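Local coordinates for protein tyrocidine synthase 2 (Brevibacillus parabrevis, PDB 6TA8) that carries a condensation domain of the kind found in large modular synthases, built from two mixed beta-sheet halves with helices packed around them, at residues S214-R219 / D309-M314; A36-Q41 / D199-W204; K42-N47 / H163-D168. One frame throughout, in Å; residues are numbered along the deposited sequence.

Interaction 1: S214-R219 / D309-M314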
loop_
_atom_site.group_PDB
_atom_site.type_symbol
_atom_site.label_atom_id
_atom_site.label_comp_id
_atom_site.label_asym_id
_atom_site.label_seq_id
_atom_site.Cartn_x
_atom_site.Cartn_y
_atom_site.Cartn_z
ATOM N N SER A 214 -14.030 -22.293 -3.604
ATOM C CA SER A 214 -14.454 -22.612 -4.956
ATOM C C SER A 214 -13.413 -23.497 -5.639
ATOM O O SER A 214 -12.325 -23.749 -5.113
ATOM C CB SER A 214 -14.681 -21.334 -5.763
ATOM O OG SER A 214 -13.457 -20.674 -6.031
ATOM N N ASP A 215 -13.762 -23.976 -6.831
ATOM C CA ASP A 215 -12.885 -24.853 -7.591
ATOM C C ASP A 215 -12.098 -24.126 -8.673
ATOM O O ASP A 215 -11.154 -24.704 -9.221
ATOM C CB ASP A 215 -13.695 -25.995 -8.216
ATOM C CG ASP A 215 -14.550 -26.722 -7.197
ATOM O OD1 ASP A 215 -15.484 -27.445 -7.604
ATOM O OD2 ASP A 215 -14.289 -26.566 -5.984
ATOM N N GLU A 216 -12.461 -22.882 -8.994
ATOM C CA GLU A 216 -11.623 -22.080 -9.878
ATOM C C GLU A 216 -10.275 -21.790 -9.229
ATOM O O GLU A 216 -9.235 -21.809 -9.897
ATOM C CB GLU A 216 -12.336 -20.778 -10.244
ATOM C CG GLU A 216 -11.458 -19.771 -10.972
ATOM C CD GLU A 216 -12.115 -18.411 -11.106
ATOM O OE1 GLU A 216 -13.273 -18.259 -10.661
ATOM O OE2 GLU A 216 -11.473 -17.492 -11.658
ATOM N N LEU A 217 -10.277 -21.529 -7.919
ATOM C CA LEU A 217 -9.028 -21.298 -7.202
ATOM C C LEU A 217 -8.197 -22.571 -7.098
ATOM O O LEU A 217 -6.964 -22.506 -7.107
ATOM C CB LEU A 217 -9.325 -20.736 -5.810
ATOM C CG LEU A 217 -8.136 -20.455 -4.891
ATOM C CD1 LEU A 217 -7.163 -19.496 -5.556
ATOM C CD2 LEU A 217 -8.612 -19.904 -3.558
ATOM N N LEU A 218 -8.851 -23.731 -7.007
ATOM C CA LEU A 218 -8.128 -24.996 -6.929
ATOM C C LEU A 218 -7.335 -25.288 -8.195
ATOM O O LEU A 218 -6.401 -26.096 -8.155
ATOM C CB LEU A 218 -9.107 -26.137 -6.648
ATOM C CG LEU A 218 -9.484 -26.341 -5.182
ATOM C CD1 LEU A 218 -10.805 -27.083 -5.059
ATOM C CD2 LEU A 218 -8.380 -27.094 -4.469
ATOM N N ARG A 219 -7.687 -24.654 -9.315
ATOM C CA ARG A 219 -6.952 -24.829 -10.560
ATOM C C ARG A 219 -5.620 -24.090 -10.569
ATOM O O ARG A 219 -4.845 -24.257 -11.517
ATOM C CB ARG A 219 -7.809 -24.364 -11.740
ATOM C CG ARG A 219 -9.138 -25.098 -11.857
ATOM C CD ARG A 219 -9.838 -24.783 -13.168
ATOM N NE ARG A 219 -10.997 -23.915 -12.982
ATOM C CZ ARG A 219 -11.163 -22.747 -13.594
ATOM N NH1 ARG A 219 -10.241 -22.300 -14.437
ATOM N NH2 ARG A 219 -12.252 -22.025 -13.367
ATOM N N ASP A 309 -11.560 -10.309 -9.773
ATOM C CA ASP A 309 -12.832 -11.012 -9.900
ATOM C C ASP A 309 -12.796 -12.269 -9.039
ATOM O O ASP A 309 -12.091 -13.230 -9.359
ATOM C CB ASP A 309 -13.104 -11.353 -11.363
ATOM C CG ASP A 309 -14.423 -12.079 -11.561
ATOM O OD1 ASP A 309 -15.289 -12.010 -10.666
ATOM O OD2 ASP A 309 -14.590 -12.722 -12.620
ATOM N N ILE A 310 -13.553 -12.261 -7.943
ATOM C CA ILE A 310 -13.692 -13.434 -7.090
ATOM C C ILE A 310 -15.076 -14.025 -7.315
ATOM O O ILE A 310 -15.702 -14.547 -6.385
ATOM C CB ILE A 310 -13.462 -13.085 -5.607
ATOM C CG1 ILE A 310 -14.403 -11.962 -5.165
ATOM C CG2 ILE A 310 -12.012 -12.686 -5.372
ATOM C CD1 ILE A 310 -14.341 -11.664 -3.682
ATOM N N GLN A 311 -15.556 -13.939 -8.559
ATOM C CA GLN A 311 -16.888 -14.387 -8.957
ATOM C C GLN A 311 -17.972 -13.584 -8.244
ATOM O O GLN A 311 -17.669 -12.634 -7.513
ATOM C CB GLN A 311 -17.060 -15.887 -8.696
ATOM C CG GLN A 311 -16.053 -16.761 -9.434
ATOM C CD GLN A 311 -16.092 -18.209 -8.986
ATOM O OE1 GLN A 311 -16.834 -18.570 -8.072
ATOM N NE2 GLN A 311 -15.288 -19.048 -9.629
ATOM N N ASN A 312 -19.234 -13.947 -8.473
ATOM C CA ASN A 312 -20.419 -13.288 -7.927
ATOM C C ASN A 312 -20.601 -11.864 -8.441
ATOM O O ASN A 312 -21.413 -11.113 -7.885
ATOM C CB ASN A 312 -20.412 -13.282 -6.393
ATOM C CG ASN A 312 -21.802 -13.151 -5.802
ATOM O OD1 ASN A 312 -22.431 -14.145 -5.437
ATOM N ND2 ASN A 312 -22.290 -11.920 -5.704
ATOM N N GLU A 313 -19.871 -11.472 -9.490
ATOM C CA GLU A 313 -20.015 -10.154 -10.118
ATOM C C GLU A 313 -19.818 -9.023 -9.110
ATOM O O GLU A 313 -20.518 -8.009 -9.144
ATOM C CB GLU A 313 -21.368 -10.023 -10.821
ATOM C CG GLU A 313 -21.678 -11.152 -11.790
ATOM C CD GLU A 313 -22.861 -11.991 -11.345
ATOM O OE1 GLU A 313 -23.741 -11.453 -10.640
ATOM O OE2 GLU A 313 -22.910 -13.188 -11.702
ATOM N N MET A 314 -18.859 -9.197 -8.206
ATOM C CA MET A 314 -18.598 -8.189 -7.188
ATOM C C MET A 314 -18.048 -6.913 -7.818
ATOM O O MET A 314 -17.389 -6.940 -8.861
ATOM C CB MET A 314 -17.616 -8.723 -6.146
ATOM C CG MET A 314 -18.063 -10.011 -5.476
ATOM S SD MET A 314 -19.567 -9.809 -4.503
ATOM C CE MET A 314 -18.961 -8.809 -3.143
#
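Glu216 and Gln311 meet side by side, their extended chains sliding past each other in opposite directions until the carboxylate of one lies next to the amide of the other. The two flat groups are turned only 24° against each other. Gln311 NE2 donates to Glu216 OE1; the modelled N...O separation of 2.4 Å is very short, so the pairing is plausible but its exact length is doubtful at this resolution. The same nitrogen also lies 3.5 Å from Glu216 CB, which shows how closely the amide follows the glutamate chain. Glu216 reaches across because CG is anti to the backbone N (chi1 170°) and the chain then runs straight out. Gln311 starts differently, its CG anti to the carbonyl carbon and beside the backbone N, but its chain is likewise extended beyond CG. The amide oxygen, Gln311 OE1, turns instead toward Ser214 and lies 4.2 Å from Ser214 CB, a loose contact, while the Ser214 hydroxyl is bonded to Tyr211 O.

The base of Gln311 is fixed by an Asx turn, in which Gln311 N donates to Asp309 OD1 at 2.9 Å, meeting the oxygen from above the carboxylate plane. The second carboxylate oxygen of Glu216 forms a salt bridge with Lys355, whose ammonium group also binds Asp309 O. One lysine thus ties both loops together, and its charge probably eases the approach of Glu216 OE2 to Asp309 OD2, 5.8 Å away.

This is a surface contact between two connecting loops: 214-219 joins helix 201-212 to helix 221-229, and the loop 309-314 follows strand 297-304 on the way to strand 325-332. Helix 201-212 touches both, through Tyr211 against Glu216 and Ile310 and through Gln207 bonded to Ile310 O, while Leu217 packs on helix 359-365.

Interaction 2: A36-Q41 / D199-W204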
loop_
_atom_site.group_PDB
_atom_site.type_symbol
_atom_site.label_atom_id
_atom_site.label_comp_id
_atom_site.label_asym_id
_atom_site.label_seq_id
_atom_site.Cartn_x
_atom_site.Cartn_y
_atom_site.Cartn_z
ATOM N N ALA A 36 -15.458 -11.124 8.493
ATOM C CA ALA A 36 -14.350 -12.066 8.550
ATOM C C ALA A 36 -13.046 -11.378 8.165
ATOM O O ALA A 36 -13.028 -10.421 7.385
ATOM C CB ALA A 36 -14.607 -13.258 7.630
ATOM N N LEU A 37 -11.946 -11.878 8.720
ATOM C CA LEU A 37 -10.632 -11.297 8.471
ATOM C C LEU A 37 -10.136 -11.716 7.092
ATOM O O LEU A 37 -10.062 -12.911 6.787
ATOM C CB LEU A 37 -9.644 -11.729 9.553
ATOM C CG LEU A 37 -9.825 -11.137 10.953
ATOM C CD1 LEU A 37 -8.876 -11.801 11.939
ATOM C CD2 LEU A 37 -9.612 -9.631 10.936
ATOM N N THR A 38 -9.797 -10.733 6.261
ATOM C CA THR A 38 -9.223 -11.010 4.957
ATOM C C THR A 38 -7.783 -11.502 5.116
ATOM O O THR A 38 -7.181 -11.341 6.181
ATOM C CB THR A 38 -9.275 -9.757 4.082
ATOM O OG1 THR A 38 -8.522 -8.706 4.697
ATOM C CG2 THR A 38 -10.712 -9.303 3.893
ATOM N N PRO A 39 -7.217 -12.132 4.077
ATOM C CA PRO A 39 -5.836 -12.637 4.204
ATOM C C PRO A 39 -4.824 -11.579 4.609
ATOM O O PRO A 39 -3.953 -11.855 5.443
ATOM C CB PRO A 39 -5.544 -13.192 2.803
ATOM C CG PRO A 39 -6.873 -13.591 2.283
ATOM C CD PRO A 39 -7.850 -12.583 2.825
ATOM N N ILE A 40 -4.909 -10.374 4.041
ATOM C CA ILE A 40 -3.960 -9.328 4.409
ATOM C C ILE A 40 -4.220 -8.847 5.831
ATOM O O ILE A 40 -3.306 -8.353 6.505
ATOM C CB ILE A 40 -4.013 -8.174 3.390
ATOM C CG1 ILE A 40 -2.816 -7.240 3.572
ATOM C CG2 ILE A 40 -5.325 -7.408 3.503
ATOM C CD1 ILE A 40 -1.475 -7.935 3.482
ATOM N N GLN A 41 -5.454 -8.990 6.317
ATOM C CA GLN A 41 -5.744 -8.671 7.709
ATOM C C GLN A 41 -5.238 -9.763 8.641
ATOM O O GLN A 41 -4.719 -9.466 9.725
ATOM C CB GLN A 41 -7.246 -8.455 7.895
ATOM C CG GLN A 41 -7.748 -7.130 7.344
ATOM C CD GLN A 41 -9.259 -7.025 7.368
ATOM O OE1 GLN A 41 -9.963 -8.035 7.332
ATOM N NE2 GLN A 41 -9.766 -5.799 7.428
ATOM N N ASP A 199 -19.947 -2.480 -3.540
ATOM C CA ASP A 199 -20.079 -3.589 -2.605
ATOM C C ASP A 199 -19.340 -3.278 -1.310
ATOM O O ASP A 199 -18.195 -2.815 -1.330
ATOM C CB ASP A 199 -19.547 -4.878 -3.228
ATOM C CG ASP A 199 -20.469 -5.427 -4.301
ATOM O OD1 ASP A 199 -21.698 -5.237 -4.183
ATOM O OD2 ASP A 199 -19.966 -6.050 -5.260
ATOM N N SER A 200 -20.002 -3.524 -0.184
ATOM C CA SER A 200 -19.405 -3.261 1.114
ATOM C C SER A 200 -18.231 -4.202 1.368
ATOM O O SER A 200 -18.110 -5.271 0.762
ATOM C CB SER A 200 -20.445 -3.416 2.224
ATOM O OG SER A 200 -20.818 -4.774 2.384
ATOM N N PHE A 201 -17.351 -3.783 2.282
ATOM C CA PHE A 201 -16.240 -4.636 2.684
ATOM C C PHE A 201 -16.719 -5.890 3.402
ATOM O O PHE A 201 -16.007 -6.900 3.403
ATOM C CB PHE A 201 -15.272 -3.858 3.577
ATOM C CG PHE A 201 -13.984 -4.582 3.846
ATOM C CD1 PHE A 201 -12.965 -4.582 2.908
ATOM C CD2 PHE A 201 -13.794 -5.265 5.036
ATOM C CE1 PHE A 201 -11.780 -5.250 3.152
ATOM C CE2 PHE A 201 -12.612 -5.934 5.285
ATOM C CZ PHE A 201 -11.604 -5.926 4.342
ATOM N N LYS A 202 -17.905 -5.846 4.013
ATOM C CA LYS A 202 -18.477 -7.047 4.609
ATOM C C LYS A 202 -18.898 -8.044 3.536
ATOM O O LYS A 202 -18.726 -9.258 3.705
ATOM C CB LYS A 202 -19.664 -6.676 5.498
ATOM C CG LYS A 202 -20.352 -7.864 6.151
ATOM C CD LYS A 202 -21.649 -7.447 6.826
ATOM C CE LYS A 202 -22.370 -8.643 7.428
ATOM N NZ LYS A 202 -23.707 -8.269 7.967
ATOM N N ASP A 203 -19.447 -7.553 2.422
ATOM C CA ASP A 203 -19.834 -8.440 1.331
ATOM C C ASP A 203 -18.620 -9.012 0.612
ATOM O O ASP A 203 -18.654 -10.162 0.160
ATOM C CB ASP A 203 -20.729 -7.697 0.338
ATOM C CG ASP A 203 -22.092 -7.368 0.914
ATOM O OD1 ASP A 203 -22.558 -8.108 1.808
ATOM O OD2 ASP A 203 -22.700 -6.371 0.468
ATOM N N TRP A 204 -17.545 -8.230 0.495
ATOM C CA TRP A 204 -16.337 -8.720 -0.159
ATOM C C TRP A 204 -15.703 -9.855 0.636
ATOM O O TRP A 204 -15.350 -10.898 0.074
ATOM C CB TRP A 204 -15.344 -7.572 -0.353
ATOM C CG TRP A 204 -13.983 -8.014 -0.800
ATOM C CD1 TRP A 204 -12.921 -8.336 -0.005
ATOM C CD2 TRP A 204 -13.535 -8.178 -2.152
ATOM N NE1 TRP A 204 -11.843 -8.693 -0.776
ATOM C CE2 TRP A 204 -12.193 -8.605 -2.099
ATOM C CE3 TRP A 204 -14.140 -8.008 -3.401
ATOM C CZ2 TRP A 204 -11.446 -8.864 -3.245
ATOM C CZ3 TRP A 204 -13.397 -8.265 -4.538
ATOM C CH2 TRP A 204 -12.064 -8.688 -4.451
#
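A capping box made by Thr38 and Gln41 starts helix 39-46, and the ring of Phe201, from the first turn of helix 201-212, packs against it. The contact therefore joins the N-terminal ends of two helices of the condensation domain, with Thr38 and Trp204 as the nearest CA pair at 9.1 Å. In the box, Thr38 N donates to Gln41 OE1 at 2.9 Å, an almost straight bond (169° at the hydrogen). The reciprocal bond, from Gln41 N to Thr38 OG1, is weak. The threonine hydroxyl also gives a weak bond to Gln41 OE1, so two donors from one residue converge on the amide oxygen and hold the glutamine side chain back over its own helix start.

Phe201 comes from the opposite direction. With CG anti to its backbone N (chi1 -170°), the ring projects from helix 201-212 and presents CZ and CE2 to the box. Thr38 CG2 meets it obliquely, 3.5 Å from Phe201 CZ. The Gln41 amide stands steeply to the ring, at 68° between planes: OE1 lies in the ring plane at its edge, while NE2 approaches obliquely to 3.6 Å from Phe201 CE2. The polar partner of this NE2 is Leu165 O, to which it donates; against the ring it makes a packing contact. All three touching residues are buried, and the polar atoms of the box are thus paired where an aromatic ring packs against them.

Phe323 meets the Phe201 ring edge-to-face, and Thr38 and Pro39 reach further along helix 201-212 to Ala205 and Leu208. The second helix has its own cap: Ser200 OG accepts from Asp203 N at 3.1 Å, one residue before the Phe201 ring departs.

Interaction 3: K42-N47 / H163-D168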
loop_
_atom_site.group_PDB
_atom_site.type_symbol
_atom_site.label_atom_id
_atom_site.label_comp_id
_atom_site.label_asym_id
_atom_site.label_seq_id
_atom_site.Cartn_x
_atom_site.Cartn_y
_atom_site.Cartn_z
ATOM N N LYS A 42 -5.376 -11.028 8.236
ATOM C CA LYS A 42 -4.820 -12.126 9.021
ATOM C C LYS A 42 -3.301 -12.038 9.087
ATOM O O LYS A 42 -2.698 -12.331 10.127
ATOM C CB LYS A 42 -5.248 -13.468 8.425
ATOM C CG LYS A 42 -6.500 -14.067 9.039
ATOM C CD LYS A 42 -6.625 -15.540 8.678
ATOM C CE LYS A 42 -7.761 -16.210 9.432
ATOM N NZ LYS A 42 -9.093 -15.763 8.939
ATOM N N TRP A 43 -2.666 -11.640 7.983
ATOM C CA TRP A 43 -1.213 -11.510 7.961
ATOM C C TRP A 43 -0.731 -10.429 8.920
ATOM O O TRP A 43 0.367 -10.541 9.478
ATOM C CB TRP A 43 -0.745 -11.213 6.534
ATOM C CG TRP A 43 0.671 -10.736 6.433
ATOM C CD1 TRP A 43 1.787 -11.509 6.306
ATOM C CD2 TRP A 43 1.123 -9.376 6.438
ATOM N NE1 TRP A 43 2.907 -10.716 6.236
ATOM C CE2 TRP A 43 2.526 -9.402 6.316
ATOM C CE3 TRP A 43 0.477 -8.140 6.539
ATOM C CZ2 TRP A 43 3.295 -8.240 6.291
ATOM C CZ3 TRP A 43 1.242 -6.987 6.513
ATOM C CH2 TRP A 43 2.635 -7.046 6.390
ATOM N N PHE A 44 -1.533 -9.383 9.128
ATOM C CA PHE A 44 -1.136 -8.313 10.037
ATOM C C PHE A 44 -1.124 -8.791 11.485
ATOM O O PHE A 44 -0.208 -8.461 12.247
ATOM C CB PHE A 44 -2.072 -7.114 9.871
ATOM C CG PHE A 44 -1.882 -6.044 10.910
ATOM C CD1 PHE A 44 -0.856 -5.121 10.794
ATOM C CD2 PHE A 44 -2.736 -5.953 11.998
ATOM C CE1 PHE A 44 -0.681 -4.133 11.746
ATOM C CE2 PHE A 44 -2.566 -4.970 12.954
ATOM C CZ PHE A 44 -1.537 -4.058 12.827
ATOM N N PHE A 45 -2.130 -9.574 11.881
ATOM C CA PHE A 45 -2.205 -10.049 13.257
ATOM C C PHE A 45 -1.239 -11.196 13.523
ATOM O O PHE A 45 -0.719 -11.313 14.639
ATOM C CB PHE A 45 -3.634 -10.479 13.586
ATOM C CG PHE A 45 -4.595 -9.332 13.707
ATOM C CD1 PHE A 45 -4.531 -8.472 14.790
ATOM C CD2 PHE A 45 -5.557 -9.111 12.737
ATOM C CE1 PHE A 45 -5.409 -7.413 14.904
ATOM C CE2 PHE A 45 -6.438 -8.054 12.845
ATOM C CZ PHE A 45 -6.364 -7.204 13.930
ATOM N N ALA A 46 -0.987 -12.045 12.522
ATOM C CA ALA A 46 -0.044 -13.143 12.699
ATOM C C ALA A 46 1.378 -12.648 12.917
ATOM O O ALA A 46 2.200 -13.381 13.476
ATOM C CB ALA A 46 -0.090 -14.078 11.488
ATOM N N ASN A 47 1.688 -11.423 12.487
ATOM C CA ASN A 47 3.016 -10.872 12.724
ATOM C C ASN A 47 3.221 -10.514 14.190
ATOM O O ASN A 47 4.363 -10.499 14.666
ATOM C CB ASN A 47 3.238 -9.643 11.844
ATOM C CG ASN A 47 3.845 -9.990 10.502
ATOM O OD1 ASN A 47 5.017 -10.357 10.414
ATOM N ND2 ASN A 47 3.050 -9.874 9.445
ATOM N N HIS A 163 -5.688 4.032 10.333
ATOM C CA HIS A 163 -5.028 2.747 10.528
ATOM C C HIS A 163 -5.081 1.927 9.244
ATOM O O HIS A 163 -6.095 1.903 8.543
ATOM C CB HIS A 163 -5.690 1.981 11.674
ATOM C CG HIS A 163 -4.834 0.896 12.247
ATOM N ND1 HIS A 163 -4.786 -0.376 11.717
ATOM C CD2 HIS A 163 -3.991 0.892 13.309
ATOM C CE1 HIS A 163 -3.951 -1.115 12.425
ATOM N NE2 HIS A 163 -3.456 -0.371 13.397
ATOM N N HIS A 164 -3.973 1.248 8.942
ATOM C CA HIS A 164 -3.830 0.531 7.680
ATOM C C HIS A 164 -4.802 -0.634 7.534
ATOM O O HIS A 164 -4.897 -1.201 6.440
ATOM C CB HIS A 164 -2.395 0.022 7.535
ATOM C CG HIS A 164 -1.962 -0.180 6.116
ATOM N ND1 HIS A 164 -2.854 -0.240 5.066
ATOM C CD2 HIS A 164 -0.732 -0.335 5.573
ATOM C CE1 HIS A 164 -2.192 -0.422 3.939
ATOM N NE2 HIS A 164 -0.902 -0.483 4.218
ATOM N N LEU A 165 -5.524 -1.000 8.593
ATOM C CA LEU A 165 -6.402 -2.160 8.538
ATOM C C LEU A 165 -7.671 -1.919 7.729
ATOM O O LEU A 165 -8.415 -2.876 7.490
ATOM C CB LEU A 165 -6.778 -2.598 9.955
ATOM C CG LEU A 165 -5.866 -3.627 10.624
ATOM C CD1 LEU A 165 -6.283 -3.841 12.071
ATOM C CD2 LEU A 165 -5.888 -4.941 9.856
ATOM N N VAL A 166 -7.939 -0.684 7.303
ATOM C CA VAL A 166 -9.203 -0.366 6.645
ATOM C C VAL A 166 -8.986 0.511 5.417
ATOM O O VAL A 166 -9.951 1.023 4.837
ATOM C CB VAL A 166 -10.175 0.318 7.626
ATOM C CG1 VAL A 166 -10.688 -0.673 8.660
ATOM C CG2 VAL A 166 -9.501 1.503 8.302
ATOM N N VAL A 167 -7.729 0.698 5.009
ATOM C CA VAL A 167 -7.402 1.553 3.873
ATOM C C VAL A 167 -6.214 0.968 3.124
ATOM O O VAL A 167 -5.392 0.240 3.686
ATOM C CB VAL A 167 -7.078 3.008 4.297
ATOM C CG1 VAL A 167 -8.349 3.783 4.608
ATOM C CG2 VAL A 167 -6.126 3.015 5.481
ATOM N N ASP A 168 -6.124 1.302 1.839
ATOM C CA ASP A 168 -4.958 0.987 1.025
ATOM C C ASP A 168 -4.782 2.103 -0.002
ATOM O O ASP A 168 -5.436 3.147 0.076
ATOM C CB ASP A 168 -5.088 -0.403 0.385
ATOM C CG ASP A 168 -6.326 -0.544 -0.487
ATOM O OD1 ASP A 168 -7.106 0.423 -0.609
ATOM O OD2 ASP A 168 -6.518 -1.639 -1.056
#
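The backbone of 42-47 continues helix 39-46, whereas 163-168 leaves the end of strand 155-163, turns through His164 and Leu165 with helix-like torsions, and is extended again by Val167. Phe44 and Leu165 are the nearest CA pair, 8.2 Å apart. The second segment carries the HHxxxD part of the HHxxxDG signature of condensation domains.

Phe44 CG is anti to its backbone N (chi1 171°), which sends the ring toward the turn, where it touches two residues. Its CZ lies 3.8 Å from His163 CE1, at the edge of the imidazole and near its plane; the two rings stand almost perpendicular, at 89°. Leu165 crosses Phe44 at about a right angle, its CD2 lying 3.9 Å from Phe44 CD2. The other leucine methyl, CD1, reaches 3.8 Å from Phe45 CZ, so the branched end of Leu165 serves both phenylalanines. These in turn support each other, with Phe44 CD2 lying over the centre of the Phe45 ring. Trp55 and Phe49 also meet the Phe44 ring.

His163 is gripped at both nitrogens. ND1 accepts from Leu165 N at 3.3 Å, the donor standing 20° out of the ring plane, and NE2 is bonded to Arg52 O. No hydrogen bond crosses between the segments: residues 42-47 offer carbon surface alone, while the polar atoms of the imidazole are satisfied by backbone groups. That division implies that hydrogen bonds fix the rotation of the His163 ring and apolar packing, joined by the bond from Gln41 one turn earlier, seats the signature turn against helix 39-46.

In the fold
Interactions 2 and 3 are buried and share helix 39-46, the first using its capped start and the second its later turns; their centres lie 11 Å apart, and 42-47/163-168 is nested inside the loop closed by 36-41/199-204. Interaction 1 is a surface contact, about 23 Å from interaction 3 between centres, yet it joins interaction 2 directly, since Ile310 CD1 packs 3.6 Å from Trp204 CZ3. Chemistry follows depth. At the surface an amide and a carboxylate pair, with a lysine alongside; in interaction 2 an aromatic ring packs against a polar helix cap; in interaction 3 the touching surfaces are aromatic and aliphatic.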